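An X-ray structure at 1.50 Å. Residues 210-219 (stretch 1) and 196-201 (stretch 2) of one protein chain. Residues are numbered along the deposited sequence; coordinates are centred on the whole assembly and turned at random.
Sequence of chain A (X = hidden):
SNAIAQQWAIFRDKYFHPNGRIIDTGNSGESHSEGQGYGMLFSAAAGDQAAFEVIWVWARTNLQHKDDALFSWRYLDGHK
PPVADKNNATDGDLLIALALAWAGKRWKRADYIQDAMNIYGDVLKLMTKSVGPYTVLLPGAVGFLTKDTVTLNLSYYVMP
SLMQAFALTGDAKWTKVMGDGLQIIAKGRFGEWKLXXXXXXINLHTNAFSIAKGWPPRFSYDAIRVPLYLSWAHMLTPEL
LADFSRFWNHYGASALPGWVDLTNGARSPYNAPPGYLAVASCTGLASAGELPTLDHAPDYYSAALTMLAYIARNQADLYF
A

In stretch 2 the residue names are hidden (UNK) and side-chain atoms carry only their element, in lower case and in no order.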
ATOM      1  N   SER A 210     -13.751  10.020 -12.761  1.00  7.91           N
ATOM      2  CA  SER A 210     -14.719   8.937 -12.844  1.00  8.40           C
ATOM      3  C   SER A 210     -14.125   7.665 -12.244  1.00  7.62           C
ATOM      4  O   SER A 210     -12.928   7.576 -11.969  1.00  9.12           O
ATOM      5  CB  SER A 210     -15.171   8.709 -14.295  1.00 11.86           C
ATOM      6  OG  SER A 210     -14.059   8.433 -15.126  1.00 13.66           O
ATOM      7  N   ILE A 211     -14.983   6.681 -12.030  1.00  6.74           N
ATOM      8  CA  ILE A 211     -14.524   5.358 -11.631  1.00  7.20           C
ATOM      9  C   ILE A 211     -13.952   4.680 -12.868  1.00  8.91           C
ATOM     10  O   ILE A 211     -14.577   4.687 -13.936  1.00 11.39           O
ATOM     11  CB  ILE A 211     -15.684   4.557 -11.023  1.00  7.18           C
ATOM     12  CG1 ILE A 211     -16.273   5.287  -9.810  1.00  8.37           C
ATOM     13  CG2 ILE A 211     -15.222   3.167 -10.627  1.00  9.33           C
ATOM     14  CD1 ILE A 211     -17.630   4.719  -9.373  1.00 10.78           C
ATOM     15  N   ALA A 212     -12.756   4.101 -12.743  1.00  7.64           N
ATOM     16  CA  ALA A 212     -12.072   3.596 -13.929  1.00  8.35           C
ATOM     17  C   ALA A 212     -12.790   2.379 -14.497  1.00  9.01           C
ATOM     18  O   ALA A 212     -13.285   1.527 -13.753  1.00  9.39           O
ATOM     19  CB  ALA A 212     -10.638   3.202 -13.580  1.00  7.97           C
ATOM     20  N   LYS A 213     -12.846   2.310 -15.827  1.00  9.89           N
ATOM     21  CA  LYS A 213     -13.259   1.087 -16.495  1.00 10.88           C
ATOM     22  C   LYS A 213     -12.139   0.056 -16.400  1.00 12.03           C
ATOM     23  O   LYS A 213     -10.965   0.398 -16.223  1.00 13.58           O
ATOM     24  CB  LYS A 213     -13.560   1.374 -17.966  1.00 14.59           C
ATOM     25  CG  LYS A 213     -14.773   2.279 -18.151  1.00 18.52           C
ATOM     26  CD  LYS A 213     -16.039   1.535 -17.741  1.00 20.54           C
ATOM     27  CE  LYS A 213     -17.301   2.329 -18.064  1.00 23.66           C
ATOM     28  NZ  LYS A 213     -17.516   3.458 -17.112  1.00 25.84           N
ATOM     29  N   GLY A 214     -12.513  -1.221 -16.501  1.00  9.66           N
ATOM     30  CA  GLY A 214     -11.549  -2.308 -16.479  1.00  8.81           C
ATOM     31  C   GLY A 214     -11.502  -3.085 -15.186  1.00  7.45           C
ATOM     32  O   GLY A 214     -10.820  -4.120 -15.129  1.00  7.38           O
ATOM     33  N   TRP A 215     -12.189  -2.625 -14.143  1.00  7.58           N
ATOM     34  CA  TRP A 215     -12.328  -3.322 -12.878  1.00  9.17           C
ATOM     35  C   TRP A 215     -13.723  -3.018 -12.338  1.00  9.89           C
ATOM     36  O   TRP A 215     -14.300  -1.984 -12.678  1.00 10.45           O
ATOM     37  CB  TRP A 215     -11.315  -2.817 -11.840  1.00  9.40           C
ATOM     38  CG  TRP A 215      -9.864  -3.001 -12.166  1.00  8.49           C
ATOM     39  CD1 TRP A 215      -9.061  -4.050 -11.794  1.00  9.00           C
ATOM     40  CD2 TRP A 215      -9.022  -2.081 -12.859  1.00  7.76           C
ATOM     41  NE1 TRP A 215      -7.778  -3.838 -12.234  1.00  9.73           N
ATOM     42  CE2 TRP A 215      -7.727  -2.642 -12.895  1.00  7.72           C
ATOM     43  CE3 TRP A 215      -9.240  -0.847 -13.475  1.00  8.66           C
ATOM     44  CZ2 TRP A 215      -6.661  -2.007 -13.517  1.00  7.44           C
ATOM     45  CZ3 TRP A 215      -8.174  -0.213 -14.096  1.00  9.55           C
ATOM     46  CH2 TRP A 215      -6.898  -0.798 -14.105  1.00  9.33           C
ATOM     47  N   PRO A 216     -14.274  -3.893 -11.503  1.00 11.39           N
ATOM     48  CA  PRO A 216     -15.597  -3.610 -10.921  1.00 13.11           C
ATOM     49  C   PRO A 216     -15.567  -2.286 -10.180  1.00 11.71           C
ATOM     50  O   PRO A 216     -14.554  -1.943  -9.548  1.00 11.33           O
ATOM     51  CB  PRO A 216     -15.819  -4.780  -9.956  1.00 14.80           C
ATOM     52  CG  PRO A 216     -14.953  -5.882 -10.484  1.00 14.53           C
ATOM     53  CD  PRO A 216     -13.758  -5.209 -11.100  1.00 12.26           C
ATOM     54  N   PRO A 217     -16.632  -1.498 -10.265  1.00 10.15           N
ATOM     55  CA  PRO A 217     -16.629  -0.121  -9.716  1.00  9.17           C
ATOM     56  C   PRO A 217     -16.895  -0.093  -8.214  1.00 10.03           C
ATOM     57  O   PRO A 217     -17.962   0.317  -7.738  1.00 11.06           O
ATOM     58  CB  PRO A 217     -17.750   0.544 -10.518  1.00 10.55           C
ATOM     59  CG  PRO A 217     -18.734  -0.579 -10.726  1.00 12.16           C
ATOM     60  CD  PRO A 217     -17.876  -1.793 -11.004  1.00 12.20           C
ATOM     61  N   ARG A 218     -15.893  -0.500  -7.434  1.00  7.90           N
ATOM     62  CA  ARG A 218     -16.072  -0.807  -6.024  1.00  7.96           C
ATOM     63  C   ARG A 218     -15.053  -0.082  -5.155  1.00  7.16           C
ATOM     64  O   ARG A 218     -13.980   0.317  -5.617  1.00  7.93           O
ATOM     65  CB  ARG A 218     -15.913  -2.309  -5.766  1.00  7.84           C
ATOM     66  CG  ARG A 218     -16.926  -3.144  -6.485  1.00  7.51           C
ATOM     67  CD  ARG A 218     -16.531  -4.591  -6.439  1.00  8.45           C
ATOM     68  NE  ARG A 218     -17.529  -5.407  -7.124  1.00  9.45           N
ATOM     69  CZ  ARG A 218     -17.417  -6.716  -7.281  1.00 12.38           C
ATOM     70  NH1 ARG A 218     -16.357  -7.347  -6.801  1.00 12.73           N
ATOM     71  NH2 ARG A 218     -18.375  -7.392  -7.916  1.00 15.73           N
ATOM     72  N   PHE A 219     -15.410   0.078  -3.894  1.00  6.94           N
ATOM     73  CA  PHE A 219     -14.495   0.261  -2.768  1.00  7.08           C
ATOM     74  C   PHE A 219     -14.284  -1.125  -2.184  1.00  7.09           C
ATOM     75  O   PHE A 219     -15.192  -1.676  -1.697  1.00  8.33           O
ATOM     76  CB  PHE A 219     -15.142   1.163  -1.697  1.00  7.91           C
ATOM     77  CG  PHE A 219     -14.363   1.263  -0.393  1.00  8.24           C
ATOM     78  CD1 PHE A 219     -13.414   2.208  -0.208  1.00  8.05           C
ATOM     79  CD2 PHE A 219     -14.669   0.440   0.653  1.00  9.37           C
ATOM     80  CE1 PHE A 219     -12.754   2.320   0.985  1.00  8.19           C
ATOM     81  CE2 PHE A 219     -14.003   0.534   1.855  1.00  9.60           C
ATOM     82  CZ  PHE A 219     -13.028   1.469   2.012  1.00  9.01           C
ATOM     83  N   UNK A 196     -13.654   6.394  -1.743  1.00  6.88           N
ATOM     84  CA  UNK A 196     -12.738   6.325  -2.881  1.00  6.96           C
ATOM     85  C   UNK A 196     -12.863   4.992  -3.579  1.00  7.21           C
ATOM     86  O   UNK A 196     -13.144   3.957  -2.933  1.00  8.21           O
ATOM     87  c   UNK A 196     -11.355   6.486  -2.228  1.00  8.87           C
ATOM     88  c   UNK A 196     -12.969   6.195  -0.451  1.00  9.44           C
ATOM     89  c   UNK A 196     -11.543   5.851  -0.851  1.00 10.62           C
ATOM     90  N   UNK A 197     -12.664   4.933  -4.890  1.00  5.85           N
ATOM     91  CA  UNK A 197     -12.688   3.654  -5.598  1.00  6.84           C
ATOM     92  C   UNK A 197     -11.333   2.963  -5.510  1.00  6.52           C
ATOM     93  O   UNK A 197     -10.293   3.583  -5.246  1.00  7.49           O
ATOM     94  c   UNK A 197     -12.369   6.060  -5.803  1.00  7.59           C
ATOM     95  c   UNK A 197     -12.968   4.072  -7.047  1.00  8.34           C
ATOM     96  c   UNK A 197     -12.256   5.390  -7.163  1.00  8.11           C
ATOM     97  N   UNK A 198     -11.358   1.649  -5.765  1.00  6.11           N
ATOM     98  CA  UNK A 198     -10.114   0.918  -5.995  1.00  4.02           C
ATOM     99  C   UNK A 198      -9.301   1.567  -7.116  1.00  4.68           C
ATOM    100  O   UNK A 198      -8.071   1.692  -7.009  1.00  6.41           O
ATOM    101  o   UNK A 198     -10.733  -1.123  -4.032  1.00  7.31           O
ATOM    102  c   UNK A 198     -10.410  -0.541  -6.367  1.00  6.75           C
ATOM    103  o   UNK A 198     -11.830  -2.276  -5.569  1.00 11.10           O
ATOM    104  c   UNK A 198     -11.040  -1.352  -5.232  1.00  8.98           C
ATOM    105  N   UNK A 199      -9.971   2.005  -8.185  1.00  5.05           N
ATOM    106  CA  UNK A 199      -9.317   2.525  -9.387  1.00  3.91           C
ATOM    107  C   UNK A 199     -10.068   3.761  -9.862  1.00  5.01           C
ATOM    108  O   UNK A 199     -11.275   3.687 -10.138  1.00  6.14           O
ATOM    109  c   UNK A 199      -7.138   0.017 -10.225  1.00  6.74           C
ATOM    110  c   UNK A 199      -6.854  -1.286  -9.766  1.00  8.53           C
ATOM    111  c   UNK A 199      -8.545   0.207 -10.116  1.00  7.00           C
ATOM    112  c   UNK A 199      -4.539  -0.981 -10.181  1.00  9.26           C
ATOM    113  c   UNK A 199      -5.550  -1.802  -9.745  1.00  9.19           C
ATOM    114  c   UNK A 199      -9.320   1.461 -10.491  1.00  5.96           C
ATOM    115  c   UNK A 199      -9.055  -0.964  -9.613  1.00  7.40           C
ATOM    116  c   UNK A 199      -4.791   0.315 -10.635  1.00  8.92           C
ATOM    117  c   UNK A 199      -6.085   0.824 -10.665  1.00  8.91           C
ATOM    118  n   UNK A 199      -8.040  -1.863  -9.390  1.00  7.77           N
ATOM    119  N   UNK A 200      -9.351   4.881  -9.983  1.00  5.89           N
ATOM    120  CA  UNK A 200      -9.901   6.171 -10.381  1.00  5.27           C
ATOM    121  C   UNK A 200      -9.407   6.505 -11.783  1.00  6.88           C
ATOM    122  O   UNK A 200      -8.271   6.182 -12.139  1.00  7.80           O
ATOM    123  c   UNK A 200     -11.325   8.821  -9.283  1.00  7.87           C
ATOM    124  c   UNK A 200      -9.869   8.669  -9.696  1.00  7.46           C
ATOM    125  c   UNK A 200      -9.402   7.254  -9.413  1.00  5.74           C
ATOM    126  c   UNK A 200      -8.986   9.646  -8.946  1.00 10.84           C
ATOM    127  N   UNK A 201     -10.258   7.143 -12.587  1.00  7.14           N
ATOM    128  CA  UNK A 201      -9.847   7.661 -13.888  1.00  8.53           C
ATOM    129  C   UNK A 201      -9.940   9.186 -13.900  1.00  7.80           C
ATOM    130  O   UNK A 201     -10.920   9.763 -13.411  1.00  9.29           O
ATOM    131  c   UNK A 201     -10.737   7.078 -14.988  1.00 11.04           C
ATOM    132  o   UNK A 201     -10.250   7.440 -16.270  1.00 17.33           O
TER
HETATM  133  O   HOH W   1     -12.349  -3.016  -8.179  1.00 13.99           O
HETATM  134  O   HOH W   2     -12.745   0.869  -8.564  1.00 12.18           O

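Position 196 has three side-chain carbons, and they close a ring onto the backbone N. One ring carbon lies 4.0 Å from CD1 of Phe219. That ring makes it proline, Pro196, and the carbon is CD. Its carbonyl O sits at the edge of the Phe219 ring, near the ring plane, with Pro196 O 3.2 Å from Phe219 CD1. This buried oxygen has no hydrogen-bond partner in the model.

Position 197 again has three carbons closed onto its own N. Its CB is 4.3 Å from CG2 of Ile211, an apolar contact. It is a second proline, Pro197. Its CA makes a CA-H...O contact, with Pro197 CA 3.6 Å from Arg218 O.

Position 198 has two carbons, the second carrying two oxygens. One oxygen comes within 4.1 Å of Arg218 CB. A carboxylate on so short a chain is aspartate, Asp198. Its backbone N donates to Arg218 O at 2.9 Å, nearly straight. Water 1 lies with its O 2.8 Å from both Asp198 OD2 and Pro216 O and can donate to either, so it can bridge the two stretches.

Position 199 has one carbon, then fused five- and six-membered rings holding eight carbons and one nitrogen. The rings lie over a face of Trp215. This is an indole, so the residue is Trp199. Its five-membered ring stacks face to face on that of Trp215, with centroids 3.6 Å apart and planes at 9°. The two NE1 atoms, of Trp199 and Trp215, are 3.5 Å apart but are both donors and do not bond. Trp199 O accepts from Ala212 N at 3.0 Å.

Position 200 has four carbons, forked at the second. One branch tip is 3.4 Å from Ser210 O. The fork beyond CB identifies leucine, Leu200. Its CA-to-CB bond points away from stretch 1, yet CD1 returns to that carbonyl.

Position 201 has one carbon and one oxygen. The carbon, CB, is 3.6 Å from Ser210 OG. The residue is serine, Ser201. Its N donates to Ser210 O at 2.8 Å, and its O accepts from Ser210 N at 2.9 Å.

The contact rests on backbone pairing and one aromatic stack. Ser201 and Ser210 form an antiparallel hydrogen-bonded pair, with side chains on the same face. Ala212 N to Trp199 O extends the ladder, and Asp198 N to Arg218 O ties the loop to the later strand. Beside these ties, Trp199 stacks on Trp215. Together the stretches bury 625 Å².

Stretch 2, residues 196-201: PPDWLS
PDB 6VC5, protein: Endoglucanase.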